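Local structure of fimbrial protein MyfA (Yersinia enterocolitica, 5LND) at residues B[9-14]-B[21-26]; B[37-42]-B[104-109]; B[59-64]-B[86-91]; B[98-103]-B[125-130]. The protein is the major subunit of Myf fimbriae, assembling into protease-resistant homopolymers that serve cell adhesion and are a probable virulence factor of pathogenic strains. All blocks are in the same frame, centred on the assembly; numbering follows the deposited sequence.

Together the four contacts sample both sheets of an Ig-like sandwich and the segments that run between them. Contact 2 is the buried one: two strands pair over five residues, with an ionic network on one face and apolar packing on the other. Contact 4 uses the other half of strand 97-108, now against strand 118-130, and has core side chains on one face and exposed polar ones on the other. Contacts 1 and 3, partly buried and irregular, lie on neighbouring strands 22-30 and 81-88, respectively, and have few backbone bonds, supplemented by the Asn11 amide in one and a water in the other. Lys128 joins contacts 1 and 4, whereas Leu61 and Phe101 join contacts 3 and 4.

Contact 1: residues B[9-14]-B[21-26]; sequences TENEIV and DTPAFH
Loop residues 9-14 leave the end of strand 3-8 and touch strand 22-26 mainly at Thr9, whose CA lies 5.1 Å from that of Phe25, before drawing away so that the CA atoms of Ile13 and Thr22 stand 8.1 Å apart. One backbone hydrogen bond spans them, from Thr9 N to Ala24 O (2.9 Å), and the donor sits well above the carbonyl plane. Further along, the side chain of Asn11 replaces a strand partner. Its ND2 donates to Pro23 O at 2.7 Å, within the carbonyl plane and on a lone pair, while the Asn11 side chain crosses that of Pro23 at about a right angle. Thr9 fixes the rotation of this amide: with OG1 between the backbone N and the carbonyl carbon (chi1 53°), the hydroxyl donates to Asn11 OD1 at 2.6 Å. In the Ig-like sandwich the loop packs on strand 22-30, where Ala24 and Phe25 both face Phe86 of strand 81-88 in a classic beta bulge. Lys128 of strand 118-130 ties down the loop backbone, its NZ hydrogen-bonded to Thr9 O and Asn11 O. Apolar tips complete the contact. Thr9 CG2 rests 3.7 Å from the backbone C of Phe25, and Ile13 CD1 meets Thr22 CG2 tip to tip at 3.7 Å, while the hydroxyl of Thr22 is hydrogen-bonded to Ala20 O.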
loop_
_atom_site.group_PDB
_atom_site.type_symbol
_atom_site.label_atom_id
_atom_site.label_comp_id
_atom_site.label_asym_id
_atom_site.label_seq_id
_atom_site.Cartn_x
_atom_site.Cartn_y
_atom_site.Cartn_z
ATOM N N THR B 9 -12.389 -13.073 -9.637
ATOM C CA THR B 9 -13.456 -13.983 -9.251
ATOM C C THR B 9 -14.742 -13.231 -8.927
ATOM O O THR B 9 -14.760 -12.002 -8.912
ATOM C CB THR B 9 -13.067 -14.826 -8.066
ATOM O OG1 THR B 9 -12.624 -13.970 -7.012
ATOM C CG2 THR B 9 -11.964 -15.810 -8.439
ATOM N N GLU B 10 -15.813 -13.978 -8.665
ATOM C CA GLU B 10 -17.143 -13.394 -8.473
ATOM C C GLU B 10 -17.420 -12.976 -7.037
ATOM O O GLU B 10 -18.271 -12.126 -6.792
ATOM C CB GLU B 10 -18.236 -14.356 -8.948
ATOM C CG GLU B 10 -18.454 -14.361 -10.461
ATOM C CD GLU B 10 -19.479 -15.396 -10.897
ATOM O OE1 GLU B 10 -20.049 -16.068 -10.012
ATOM O OE2 GLU B 10 -19.712 -15.539 -12.118
ATOM N N ASN B 11 -16.701 -13.571 -6.093
ATOM C CA ASN B 11 -16.944 -13.285 -4.682
ATOM C C ASN B 11 -16.708 -11.827 -4.284
ATOM O O ASN B 11 -15.822 -11.150 -4.799
ATOM C CB ASN B 11 -16.179 -14.257 -3.776
ATOM C CG ASN B 11 -14.708 -14.309 -4.088
ATOM O OD1 ASN B 11 -14.312 -14.686 -5.188
ATOM N ND2 ASN B 11 -13.884 -13.949 -3.114
ATOM N N GLU B 12 -17.537 -11.344 -3.374
ATOM C CA GLU B 12 -17.498 -9.945 -2.995
ATOM C C GLU B 12 -16.485 -9.747 -1.885
ATOM O O GLU B 12 -16.481 -10.484 -0.906
ATOM C CB GLU B 12 -18.888 -9.529 -2.535
ATOM C CG GLU B 12 -19.036 -8.092 -2.095
ATOM C CD GLU B 12 -20.475 -7.761 -1.740
ATOM O OE1 GLU B 12 -20.751 -7.519 -0.547
ATOM O OE2 GLU B 12 -21.328 -7.753 -2.653
ATOM N N ILE B 13 -15.613 -8.763 -2.035
ATOM C CA ILE B 13 -14.673 -8.473 -0.972
ATOM C C ILE B 13 -14.932 -7.085 -0.387
ATOM O O ILE B 13 -15.151 -6.112 -1.118
ATOM C CB ILE B 13 -13.220 -8.624 -1.437
ATOM C CG1 ILE B 13 -13.025 -9.957 -2.163
ATOM C CG2 ILE B 13 -12.285 -8.556 -0.260
ATOM C CD1 ILE B 13 -11.596 -10.237 -2.565
ATOM N N VAL B 14 -14.919 -7.015 0.941
ATOM C CA VAL B 14 -15.154 -5.783 1.681
ATOM C C VAL B 14 -13.879 -5.521 2.449
ATOM O O VAL B 14 -13.219 -6.469 2.877
ATOM C CB VAL B 14 -16.315 -5.969 2.674
ATOM C CG1 VAL B 14 -16.478 -4.760 3.579
ATOM C CG2 VAL B 14 -17.597 -6.234 1.922
ATOM N N ASP B 21 -9.254 -17.519 3.760
ATOM C CA ASP B 21 -8.628 -17.439 2.454
ATOM C C ASP B 21 -9.696 -17.012 1.465
ATOM O O ASP B 21 -10.750 -17.634 1.369
ATOM C CB ASP B 21 -8.021 -18.790 2.060
ATOM C CG ASP B 21 -6.774 -19.129 2.855
ATOM O OD1 ASP B 21 -6.259 -18.247 3.567
ATOM O OD2 ASP B 21 -6.301 -20.281 2.757
ATOM N N THR B 22 -9.420 -15.935 0.745
ATOM C CA THR B 22 -10.431 -15.280 -0.053
ATOM C C THR B 22 -9.967 -15.162 -1.495
ATOM O O THR B 22 -8.978 -14.490 -1.773
ATOM C CB THR B 22 -10.719 -13.889 0.515
ATOM O OG1 THR B 22 -11.145 -14.017 1.876
ATOM C CG2 THR B 22 -11.790 -13.190 -0.286
ATOM N N PRO B 23 -10.684 -15.833 -2.414
ATOM C CA PRO B 23 -10.438 -15.843 -3.862
ATOM C C PRO B 23 -10.490 -14.451 -4.478
ATOM O O PRO B 23 -11.370 -13.650 -4.161
ATOM C CB PRO B 23 -11.581 -16.707 -4.404
ATOM C CG PRO B 23 -11.922 -17.611 -3.263
ATOM C CD PRO B 23 -11.771 -16.754 -2.044
ATOM N N ALA B 24 -9.536 -14.169 -5.357
ATOM C CA ALA B 24 -9.449 -12.867 -6.005
ATOM C C ALA B 24 -9.365 -12.980 -7.524
ATOM O O ALA B 24 -9.968 -12.186 -8.245
ATOM C CB ALA B 24 -8.267 -12.088 -5.465
ATOM N N PHE B 25 -8.590 -13.950 -7.997
ATOM C CA PHE B 25 -8.406 -14.160 -9.428
ATOM C C PHE B 25 -8.492 -15.635 -9.782
ATOM O O PHE B 25 -8.153 -16.498 -8.972
ATOM C CB PHE B 25 -7.042 -13.638 -9.897
ATOM C CG PHE B 25 -6.874 -12.146 -9.796
ATOM C CD1 PHE B 25 -7.629 -11.285 -10.581
ATOM C CD2 PHE B 25 -5.929 -11.607 -8.940
ATOM C CE1 PHE B 25 -7.461 -9.912 -10.484
ATOM C CE2 PHE B 25 -5.752 -10.242 -8.855
ATOM C CZ PHE B 25 -6.522 -9.398 -9.628
ATOM N N HIS B 26 -8.932 -15.911 -11.005
ATOM C CA HIS B 26 -8.928 -17.269 -11.519
ATOM C C HIS B 26 -8.195 -17.325 -12.848
ATOM O O HIS B 26 -8.426 -16.489 -13.726
ATOM C CB HIS B 26 -10.348 -17.794 -11.683
ATOM C CG HIS B 26 -10.415 -19.215 -12.151
ATOM N ND1 HIS B 26 -10.057 -20.283 -11.355
ATOM C CD2 HIS B 26 -10.810 -19.748 -13.334
ATOM C CE1 HIS B 26 -10.227 -21.408 -12.025
ATOM N NE2 HIS B 26 -10.683 -21.111 -13.229
#

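Contact 2: residues B[37-42]-B[104-109]; sequences GWNVRP and RVEEYV
This antiparallel strand pair lies within one sheet of the Ig-like sandwich, where 37-42 runs beside 104-108 at 161° and pairs residue for residue from Gly37-Tyr108 to Arg41-Arg104. At the centre Asn39 N reaches Glu106 O at 2.7 Å, and Glu106 N returns to Asn39 O; Gly37 N to Tyr108 O, near one end, is weak. On the face carrying Asn39, Arg41, Arg104 and Glu106, the extended Glu106 chain brings its carboxylate to both arginines, one oxygen to each. Arg41 NE forms a salt bridge to Glu106 OE1 in its guanidinium plane at 2.9 Å, and Asn39 ND2 adds a second bond to OE1 at 3.2 Å. Arg104, bent at chi3 (73°), makes another salt bridge from NE to Glu106 OE2 at 3.0 Å. A water links OE1 with Arg41 NH2. The Tyr108 ring lies flat over Gly37, whose CA is 3.8 Å from the ring centroid, and its hydroxyl is hydrogen-bonded to Asp76. Across the sheet, Glu107 CG sits over a face of the Trp38 ring, and Val105 CG1 touches Trp38 CE3 at 4.0 Å. With both carboxylate oxygens gripped by donors, Glu106 is probably ionised, and its charge would offset the repulsion between the two nearly parallel guanidinium groups.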
loop_
_atom_site.group_PDB
_atom_site.type_symbol
_atom_site.label_atom_id
_atom_site.label_comp_id
_atom_site.label_asym_id
_atom_site.label_seq_id
_atom_site.Cartn_x
_atom_site.Cartn_y
_atom_site.Cartn_z
ATOM N N GLY B 37 5.316 -27.745 -18.607
ATOM C CA GLY B 37 4.625 -27.012 -17.564
ATOM C C GLY B 37 4.419 -25.556 -17.913
ATOM O O GLY B 37 4.495 -25.173 -19.081
ATOM N N TRP B 38 4.154 -24.750 -16.888
ATOM C CA TRP B 38 3.851 -23.331 -17.061
ATOM C C TRP B 38 4.594 -22.449 -16.056
ATOM O O TRP B 38 4.933 -22.885 -14.960
ATOM C CB TRP B 38 2.341 -23.090 -16.907
ATOM C CG TRP B 38 1.468 -23.961 -17.770
ATOM C CD1 TRP B 38 1.033 -25.221 -17.489
ATOM C CD2 TRP B 38 0.925 -23.626 -19.052
ATOM N NE1 TRP B 38 0.249 -25.691 -18.515
ATOM C CE2 TRP B 38 0.170 -24.730 -19.489
ATOM C CE3 TRP B 38 1.002 -22.498 -19.870
ATOM C CZ2 TRP B 38 -0.503 -24.736 -20.714
ATOM C CZ3 TRP B 38 0.335 -22.507 -21.072
ATOM C CH2 TRP B 38 -0.404 -23.615 -21.486
ATOM N N ASN B 39 4.846 -21.209 -16.451
ATOM C CA ASN B 39 5.270 -20.176 -15.531
ATOM C C ASN B 39 4.196 -19.100 -15.461
ATOM O O ASN B 39 3.546 -18.813 -16.461
ATOM C CB ASN B 39 6.590 -19.564 -15.992
ATOM C CG ASN B 39 7.754 -20.507 -15.826
ATOM O OD1 ASN B 39 7.795 -21.282 -14.876
ATOM N ND2 ASN B 39 8.713 -20.445 -16.747
ATOM N N VAL B 40 3.979 -18.537 -14.277
ATOM C CA VAL B 40 3.208 -17.310 -14.162
ATOM C C VAL B 40 4.130 -16.288 -13.509
ATOM O O VAL B 40 4.467 -16.417 -12.331
ATOM C CB VAL B 40 1.907 -17.488 -13.353
ATOM C CG1 VAL B 40 1.058 -16.225 -13.416
ATOM C CG2 VAL B 40 1.121 -18.657 -13.864
ATOM N N ARG B 41 4.563 -15.296 -14.287
ATOM C CA ARG B 41 5.534 -14.317 -13.817
ATOM C C ARG B 41 4.927 -12.932 -13.626
ATOM O O ARG B 41 4.486 -12.309 -14.592
ATOM C CB ARG B 41 6.677 -14.199 -14.822
ATOM C CG ARG B 41 7.331 -15.509 -15.214
ATOM C CD ARG B 41 8.631 -15.229 -15.910
ATOM N NE ARG B 41 9.420 -16.429 -16.144
ATOM C CZ ARG B 41 10.502 -16.739 -15.443
ATOM N NH1 ARG B 41 10.891 -15.928 -14.481
ATOM N NH2 ARG B 41 11.190 -17.844 -15.697
ATOM N N PRO B 42 4.934 -12.426 -12.385
ATOM C CA PRO B 42 4.414 -11.078 -12.104
ATOM C C PRO B 42 5.161 -10.000 -12.875
ATOM O O PRO B 42 6.367 -10.115 -13.073
ATOM C CB PRO B 42 4.678 -10.903 -10.606
ATOM C CG PRO B 42 4.758 -12.291 -10.061
ATOM C CD PRO B 42 5.376 -13.119 -11.162
ATOM N N ARG B 104 2.880 -12.322 -16.863
ATOM C CA ARG B 104 3.109 -12.993 -18.135
ATOM C C ARG B 104 3.070 -14.495 -17.942
ATOM O O ARG B 104 3.769 -15.041 -17.089
ATOM C CB ARG B 104 4.462 -12.598 -18.714
ATOM C CG ARG B 104 4.839 -13.371 -19.959
ATOM C CD ARG B 104 6.093 -12.819 -20.597
ATOM N NE ARG B 104 7.289 -13.155 -19.833
ATOM C CZ ARG B 104 7.892 -12.336 -18.971
ATOM N NH1 ARG B 104 7.418 -11.115 -18.753
ATOM N NH2 ARG B 104 8.975 -12.738 -18.324
ATOM N N VAL B 105 2.240 -15.158 -18.730
ATOM C CA VAL B 105 2.152 -16.607 -18.686
ATOM C C VAL B 105 3.133 -17.201 -19.683
ATOM O O VAL B 105 3.276 -16.688 -20.782
ATOM C CB VAL B 105 0.735 -17.082 -18.997
ATOM C CG1 VAL B 105 0.665 -18.589 -18.966
ATOM C CG2 VAL B 105 -0.220 -16.512 -17.980
ATOM N N GLU B 106 3.819 -18.270 -19.287
ATOM C CA GLU B 106 4.754 -18.952 -20.174
ATOM C C GLU B 106 4.555 -20.471 -20.169
ATOM O O GLU B 106 4.517 -21.091 -19.112
ATOM C CB GLU B 106 6.188 -18.630 -19.765
ATOM C CG GLU B 106 6.536 -17.162 -19.730
ATOM C CD GLU B 106 7.942 -16.933 -19.228
ATOM O OE1 GLU B 106 8.452 -17.821 -18.517
ATOM O OE2 GLU B 106 8.540 -15.882 -19.547
ATOM N N GLU B 107 4.436 -21.061 -21.354
ATOM C CA GLU B 107 4.382 -22.511 -21.498
ATOM C C GLU B 107 5.764 -23.016 -21.871
ATOM O O GLU B 107 6.375 -22.492 -22.801
ATOM C CB GLU B 107 3.406 -22.892 -22.608
ATOM C CG GLU B 107 3.303 -24.390 -22.870
ATOM C CD GLU B 107 2.491 -24.726 -24.113
ATOM O OE1 GLU B 107 2.288 -23.845 -24.968
ATOM O OE2 GLU B 107 2.055 -25.883 -24.239
ATOM N N TYR B 108 6.256 -24.035 -21.167
ATOM C CA TYR B 108 7.582 -24.570 -21.472
ATOM C C TYR B 108 7.593 -26.053 -21.839
ATOM O O TYR B 108 6.629 -26.774 -21.598
ATOM C CB TYR B 108 8.598 -24.248 -20.363
ATOM C CG TYR B 108 8.237 -24.727 -18.974
ATOM C CD1 TYR B 108 8.393 -26.054 -18.606
ATOM C CD2 TYR B 108 7.784 -23.836 -18.017
ATOM C CE1 TYR B 108 8.081 -26.483 -17.336
ATOM C CE2 TYR B 108 7.468 -24.255 -16.741
ATOM C CZ TYR B 108 7.610 -25.581 -16.407
ATOM O OH TYR B 108 7.296 -26.011 -15.135
ATOM N N VAL B 109 8.690 -26.488 -22.451
ATOM C CA VAL B 109 8.850 -27.885 -22.822
ATOM C C VAL B 109 10.099 -28.464 -22.201
ATOM O O VAL B 109 10.966 -27.725 -21.735
ATOM C CB VAL B 109 8.913 -28.109 -24.356
ATOM C CG1 VAL B 109 7.603 -27.726 -25.015
ATOM C CG2 VAL B 109 10.106 -27.374 -24.984
HETATM O O HOH W 1 11.206 -18.581 -18.505
#

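Contact 3: residues B[59-64]-B[86-91]; sequences VDLHTN and FFLAAG
On the inner side the branched side chains of Val59, Leu61 and Leu88 converge in apolar packing. Leu88 CD2 touches Val59 CG1 at 3.6 Å, crossing it at about a right angle, and Leu61 CD2 at 3.7 Å, where the two leucines run alongside each other. Thr63 CB lies against Phe86 CD1 (3.8 Å). Backbone pairing is brief: His62 and Phe87 form a single antiparallel hydrogen-bonded bridge, with Phe87 N to His62 O at 2.8 Å and a more bent return bond from His62 N to Phe87 O. Here the chain leaves strand 58-60, which belongs to one sheet of the Ig-like sandwich, and reaches the edge strand 81-88 of the other, so the bridge links the two sheets. Phe87 (chi1 64°) turns one ring face tightly to His62 CB in a CH-pi contact, CZ to CB 3.5 Å. The rest of the outer side is looser and more open to solvent: the imidazole is slid aside and barely overlaps the ring. The side chain of exposed Asn64 crosses that ring at about a right angle, its amide plane tilted 48°, ND2 3.5 Å from Phe87 CE2. At the imidazole edge, in its plane, a water donates to Asp60 O, accepts from Ala89 N at 2.7 Å and takes a weak bond from His62 NE2.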
loop_
_atom_site.group_PDB
_atom_site.type_symbol
_atom_site.label_atom_id
_atom_site.label_comp_id
_atom_site.label_asym_id
_atom_site.label_seq_id
_atom_site.Cartn_x
_atom_site.Cartn_y
_atom_site.Cartn_z
ATOM N N VAL B 59 -1.366 -6.054 -2.011
ATOM C CA VAL B 59 -1.855 -7.229 -1.287
ATOM C C VAL B 59 -1.246 -8.493 -1.876
ATOM O O VAL B 59 -1.356 -8.725 -3.074
ATOM C CB VAL B 59 -3.386 -7.339 -1.348
ATOM C CG1 VAL B 59 -3.868 -8.537 -0.539
ATOM C CG2 VAL B 59 -4.016 -6.070 -0.834
ATOM N N ASP B 60 -0.609 -9.305 -1.037
ATOM C CA ASP B 60 0.017 -10.536 -1.507
ATOM C C ASP B 60 -0.991 -11.494 -2.118
ATOM O O ASP B 60 -2.137 -11.560 -1.677
ATOM C CB ASP B 60 0.744 -11.232 -0.359
ATOM C CG ASP B 60 1.905 -10.426 0.160
ATOM O OD1 ASP B 60 2.436 -9.604 -0.610
ATOM O OD2 ASP B 60 2.284 -10.611 1.334
ATOM N N LEU B 61 -0.557 -12.227 -3.141
ATOM C CA LEU B 61 -1.381 -13.260 -3.758
ATOM C C LEU B 61 -0.823 -14.634 -3.418
ATOM O O LEU B 61 0.384 -14.788 -3.244
ATOM C CB LEU B 61 -1.437 -13.066 -5.265
ATOM C CG LEU B 61 -2.165 -11.813 -5.710
ATOM C CD1 LEU B 61 -2.162 -11.745 -7.229
ATOM C CD2 LEU B 61 -3.575 -11.801 -5.154
ATOM N N HIS B 62 -1.710 -15.615 -3.303
ATOM C CA HIS B 62 -1.327 -16.982 -2.986
ATOM C C HIS B 62 -2.135 -17.935 -3.837
ATOM O O HIS B 62 -3.257 -17.633 -4.234
ATOM C CB HIS B 62 -1.611 -17.305 -1.524
ATOM C CG HIS B 62 -1.072 -16.300 -0.564
ATOM N ND1 HIS B 62 0.200 -16.380 -0.040
ATOM C CD2 HIS B 62 -1.632 -15.192 -0.028
ATOM C CE1 HIS B 62 0.398 -15.364 0.779
ATOM N NE2 HIS B 62 -0.699 -14.627 0.801
ATOM N N THR B 63 -1.559 -19.101 -4.095
ATOM C CA THR B 63 -2.227 -20.138 -4.863
ATOM C C THR B 63 -1.818 -21.494 -4.308
ATOM O O THR B 63 -0.662 -21.701 -3.954
ATOM C CB THR B 63 -1.914 -20.018 -6.388
ATOM O OG1 THR B 63 -2.613 -21.030 -7.116
ATOM C CG2 THR B 63 -0.428 -20.142 -6.664
ATOM N N ASN B 64 -2.780 -22.400 -4.200
ATOM C CA ASN B 64 -2.507 -23.738 -3.706
ATOM C C ASN B 64 -2.281 -24.708 -4.853
ATOM O O ASN B 64 -2.097 -25.902 -4.639
ATOM C CB ASN B 64 -3.665 -24.240 -2.840
ATOM C CG ASN B 64 -3.785 -23.495 -1.524
ATOM O OD1 ASN B 64 -2.787 -23.094 -0.926
ATOM N ND2 ASN B 64 -5.019 -23.307 -1.064
ATOM N N PHE B 86 -6.137 -17.584 -7.320
ATOM C CA PHE B 86 -5.263 -16.801 -6.470
ATOM C C PHE B 86 -6.102 -16.151 -5.388
ATOM O O PHE B 86 -7.039 -15.405 -5.682
ATOM C CB PHE B 86 -4.500 -15.758 -7.288
ATOM C CG PHE B 86 -3.557 -16.354 -8.291
ATOM C CD1 PHE B 86 -2.221 -16.557 -7.972
ATOM C CD2 PHE B 86 -4.009 -16.719 -9.558
ATOM C CE1 PHE B 86 -1.346 -17.111 -8.899
ATOM C CE2 PHE B 86 -3.143 -17.279 -10.492
ATOM C CZ PHE B 86 -1.810 -17.473 -10.158
ATOM N N PHE B 87 -5.773 -16.451 -4.139
ATOM C CA PHE B 87 -6.578 -15.989 -3.027
ATOM C C PHE B 87 -5.783 -15.069 -2.108
ATOM O O PHE B 87 -4.553 -15.044 -2.153
ATOM C CB PHE B 87 -7.122 -17.181 -2.243
ATOM C CG PHE B 87 -6.057 -18.014 -1.599
ATOM C CD1 PHE B 87 -5.558 -17.680 -0.351
ATOM C CD2 PHE B 87 -5.551 -19.131 -2.243
ATOM C CE1 PHE B 87 -4.578 -18.434 0.232
ATOM C CE2 PHE B 87 -4.564 -19.894 -1.660
ATOM C CZ PHE B 87 -4.076 -19.544 -0.418
ATOM N N LEU B 88 -6.498 -14.310 -1.283
ATOM C CA LEU B 88 -5.880 -13.488 -0.254
ATOM C C LEU B 88 -5.869 -14.300 1.034
ATOM O O LEU B 88 -6.811 -15.034 1.307
ATOM C CB LEU B 88 -6.673 -12.206 -0.070
ATOM C CG LEU B 88 -6.959 -11.422 -1.340
ATOM C CD1 LEU B 88 -7.645 -10.117 -1.004
ATOM C CD2 LEU B 88 -5.675 -11.185 -2.114
ATOM N N ALA B 89 -4.806 -14.192 1.822
ATOM C CA ALA B 89 -4.716 -14.994 3.033
ATOM C C ALA B 89 -5.692 -14.509 4.104
ATOM O O ALA B 89 -6.005 -13.322 4.200
ATOM C CB ALA B 89 -3.295 -15.021 3.563
ATOM N N ALA B 90 -6.178 -15.449 4.904
ATOM C CA ALA B 90 -6.986 -15.122 6.068
ATOM C C ALA B 90 -6.170 -14.280 7.037
ATOM O O ALA B 90 -5.017 -14.600 7.312
ATOM C CB ALA B 90 -7.427 -16.385 6.748
ATOM N N GLY B 91 -6.772 -13.219 7.568
ATOM C CA GLY B 91 -6.099 -12.379 8.543
ATOM C C GLY B 91 -5.499 -11.117 7.953
ATOM O O GLY B 91 -5.073 -10.218 8.692
HETATM O O HOH W 2 -2.982 -12.311 1.099
#

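Contact 4: residues B[98-103]-B[125-130]; sequences EYQFTG and SATKTV
Strands 97-108 and 118-130 form a long antiparallel hairpin, and this contact covers its half near the C-terminus. Four backbone hydrogen bonds hold it: Tyr99 and Lys128 exchange two, each 2.8 Å from N to O, and Phe101 and Ala126 exchange two more, both met nearly along the C=O axis. In this self-complemented subunit of the Ig-like fold, strand 118-130 probably acts as the donor strand, occupying the place that a neighbouring subunit's extension would take in the fimbria. Its inward side chains, Ala126 and Lys128, pack on Phe25 of strand 22-30, the lysine through its aliphatic chain, with NZ running on to Asn11 O, as Phe101 does from the partner strand. Tyr99 CE2 meets Val130 CG2 at 3.6 Å, with the tyrosine hydroxyl hydrogen-bonded to Lys95 O. The opposite, more exposed face is polar. Glu98, folded at chi2 (-64°), runs alongside Thr129 and accepts a hydrogen bond from Thr129 OG1 on the syn lone pair of OE1 at 2.7 Å; its OE2 accepts a weak bond from a water that also donates to Val130 O at 2.6 Å. The extended Gln100 chain crosses Thr127 obliquely, CG to CG2 3.6 Å, and its NE2 lies 3.2 Å from Ser125 OG.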
loop_
_atom_site.group_PDB
_atom_site.type_symbol
_atom_site.label_atom_id
_atom_site.label_comp_id
_atom_site.label_asym_id
_atom_site.label_seq_id
_atom_site.Cartn_x
_atom_site.Cartn_y
_atom_site.Cartn_z
ATOM N N GLU B 98 -9.355 -0.703 -6.290
ATOM C CA GLU B 98 -9.386 -1.527 -7.481
ATOM C C GLU B 98 -7.987 -2.076 -7.660
ATOM O O GLU B 98 -7.081 -1.356 -8.074
ATOM C CB GLU B 98 -9.799 -0.690 -8.688
ATOM C CG GLU B 98 -11.144 0.003 -8.519
ATOM C CD GLU B 98 -12.276 -0.985 -8.388
ATOM O OE1 GLU B 98 -12.256 -2.001 -9.111
ATOM O OE2 GLU B 98 -13.178 -0.758 -7.557
ATOM N N TYR B 99 -7.799 -3.345 -7.332
ATOM C CA TYR B 99 -6.456 -3.894 -7.311
ATOM C C TYR B 99 -6.134 -4.684 -8.557
ATOM O O TYR B 99 -6.811 -5.656 -8.880
ATOM C CB TYR B 99 -6.273 -4.793 -6.111
ATOM C CG TYR B 99 -6.310 -4.134 -4.767
ATOM C CD1 TYR B 99 -5.136 -3.774 -4.129
ATOM C CD2 TYR B 99 -7.512 -3.929 -4.104
ATOM C CE1 TYR B 99 -5.151 -3.208 -2.884
ATOM C CE2 TYR B 99 -7.538 -3.357 -2.852
ATOM C CZ TYR B 99 -6.354 -2.996 -2.255
ATOM O OH TYR B 99 -6.360 -2.430 -1.009
ATOM N N GLN B 100 -5.071 -4.277 -9.233
ATOM C CA GLN B 100 -4.700 -4.888 -10.493
ATOM C C GLN B 100 -3.516 -5.827 -10.355
ATOM O O GLN B 100 -2.530 -5.517 -9.699
ATOM C CB GLN B 100 -4.362 -3.804 -11.508
ATOM C CG GLN B 100 -4.171 -4.319 -12.910
ATOM C CD GLN B 100 -3.665 -3.252 -13.859
ATOM O OE1 GLN B 100 -2.846 -2.409 -13.489
ATOM N NE2 GLN B 100 -4.141 -3.293 -15.097
ATOM N N PHE B 101 -3.625 -6.988 -10.976
ATOM C CA PHE B 101 -2.468 -7.833 -11.155
ATOM C C PHE B 101 -2.136 -7.896 -12.638
ATOM O O PHE B 101 -3.015 -8.077 -13.482
ATOM C CB PHE B 101 -2.704 -9.228 -10.592
ATOM C CG PHE B 101 -1.546 -10.151 -10.791
ATOM C CD1 PHE B 101 -0.503 -10.180 -9.878
ATOM C CD2 PHE B 101 -1.487 -10.979 -11.908
ATOM C CE1 PHE B 101 0.571 -11.030 -10.068
ATOM C CE2 PHE B 101 -0.419 -11.830 -12.106
ATOM C CZ PHE B 101 0.612 -11.855 -11.188
ATOM N N THR B 102 -0.857 -7.721 -12.937
ATOM C CA THR B 102 -0.336 -7.907 -14.271
ATOM C C THR B 102 0.723 -8.990 -14.202
ATOM O O THR B 102 1.453 -9.110 -13.212
ATOM C CB THR B 102 0.271 -6.607 -14.829
ATOM O OG1 THR B 102 1.257 -6.088 -13.924
ATOM C CG2 THR B 102 -0.811 -5.573 -15.024
ATOM N N GLY B 103 0.788 -9.798 -15.250
ATOM C CA GLY B 103 1.773 -10.854 -15.308
ATOM C C GLY B 103 1.893 -11.448 -16.691
ATOM O O GLY B 103 1.114 -11.120 -17.586
ATOM N N SER B 125 -3.753 -9.708 -17.368
ATOM C CA SER B 125 -4.073 -8.506 -16.605
ATOM C C SER B 125 -5.530 -8.589 -16.139
ATOM O O SER B 125 -6.430 -8.919 -16.922
ATOM C CB SER B 125 -3.825 -7.248 -17.455
ATOM O OG SER B 125 -4.000 -6.054 -16.718
ATOM N N ALA B 126 -5.755 -8.334 -14.854
ATOM C CA ALA B 126 -7.110 -8.301 -14.305
ATOM C C ALA B 126 -7.166 -7.416 -13.061
ATOM O O ALA B 126 -6.154 -7.201 -12.393
ATOM C CB ALA B 126 -7.607 -9.704 -13.984
ATOM N N THR B 127 -8.349 -6.898 -12.751
ATOM C CA THR B 127 -8.514 -6.075 -11.561
ATOM C C THR B 127 -9.638 -6.624 -10.701
ATOM O O THR B 127 -10.663 -7.043 -11.219
ATOM C CB THR B 127 -8.788 -4.591 -11.906
ATOM O OG1 THR B 127 -10.057 -4.481 -12.550
ATOM C CG2 THR B 127 -7.715 -4.031 -12.819
ATOM N N LYS B 128 -9.423 -6.645 -9.391
ATOM C CA LYS B 128 -10.429 -7.120 -8.453
ATOM C C LYS B 128 -10.808 -5.962 -7.537
ATOM O O LYS B 128 -9.953 -5.185 -7.111
ATOM C CB LYS B 128 -9.877 -8.295 -7.646
ATOM C CG LYS B 128 -10.775 -8.813 -6.546
ATOM C CD LYS B 128 -11.989 -9.502 -7.116
ATOM C CE LYS B 128 -12.828 -10.079 -6.008
ATOM N NZ LYS B 128 -14.098 -10.582 -6.550
ATOM N N THR B 129 -12.095 -5.827 -7.259
ATOM C CA THR B 129 -12.566 -4.719 -6.442
ATOM C C THR B 129 -12.569 -5.122 -4.981
ATOM O O THR B 129 -12.982 -6.224 -4.642
ATOM C CB THR B 129 -13.982 -4.301 -6.859
ATOM O OG1 THR B 129 -13.974 -3.922 -8.238
ATOM C CG2 THR B 129 -14.484 -3.139 -6.017
ATOM N N VAL B 130 -12.080 -4.239 -4.121
ATOM C CA VAL B 130 -12.320 -4.381 -2.694
ATOM C C VAL B 130 -13.229 -3.232 -2.288
ATOM O O VAL B 130 -12.874 -2.065 -2.438
ATOM C CB VAL B 130 -11.025 -4.361 -1.870
ATOM C CG1 VAL B 130 -11.350 -4.231 -0.402
ATOM C CG2 VAL B 130 -10.230 -5.627 -2.109
HETATM O O HOH W 3 -13.551 -0.370 -4.271
#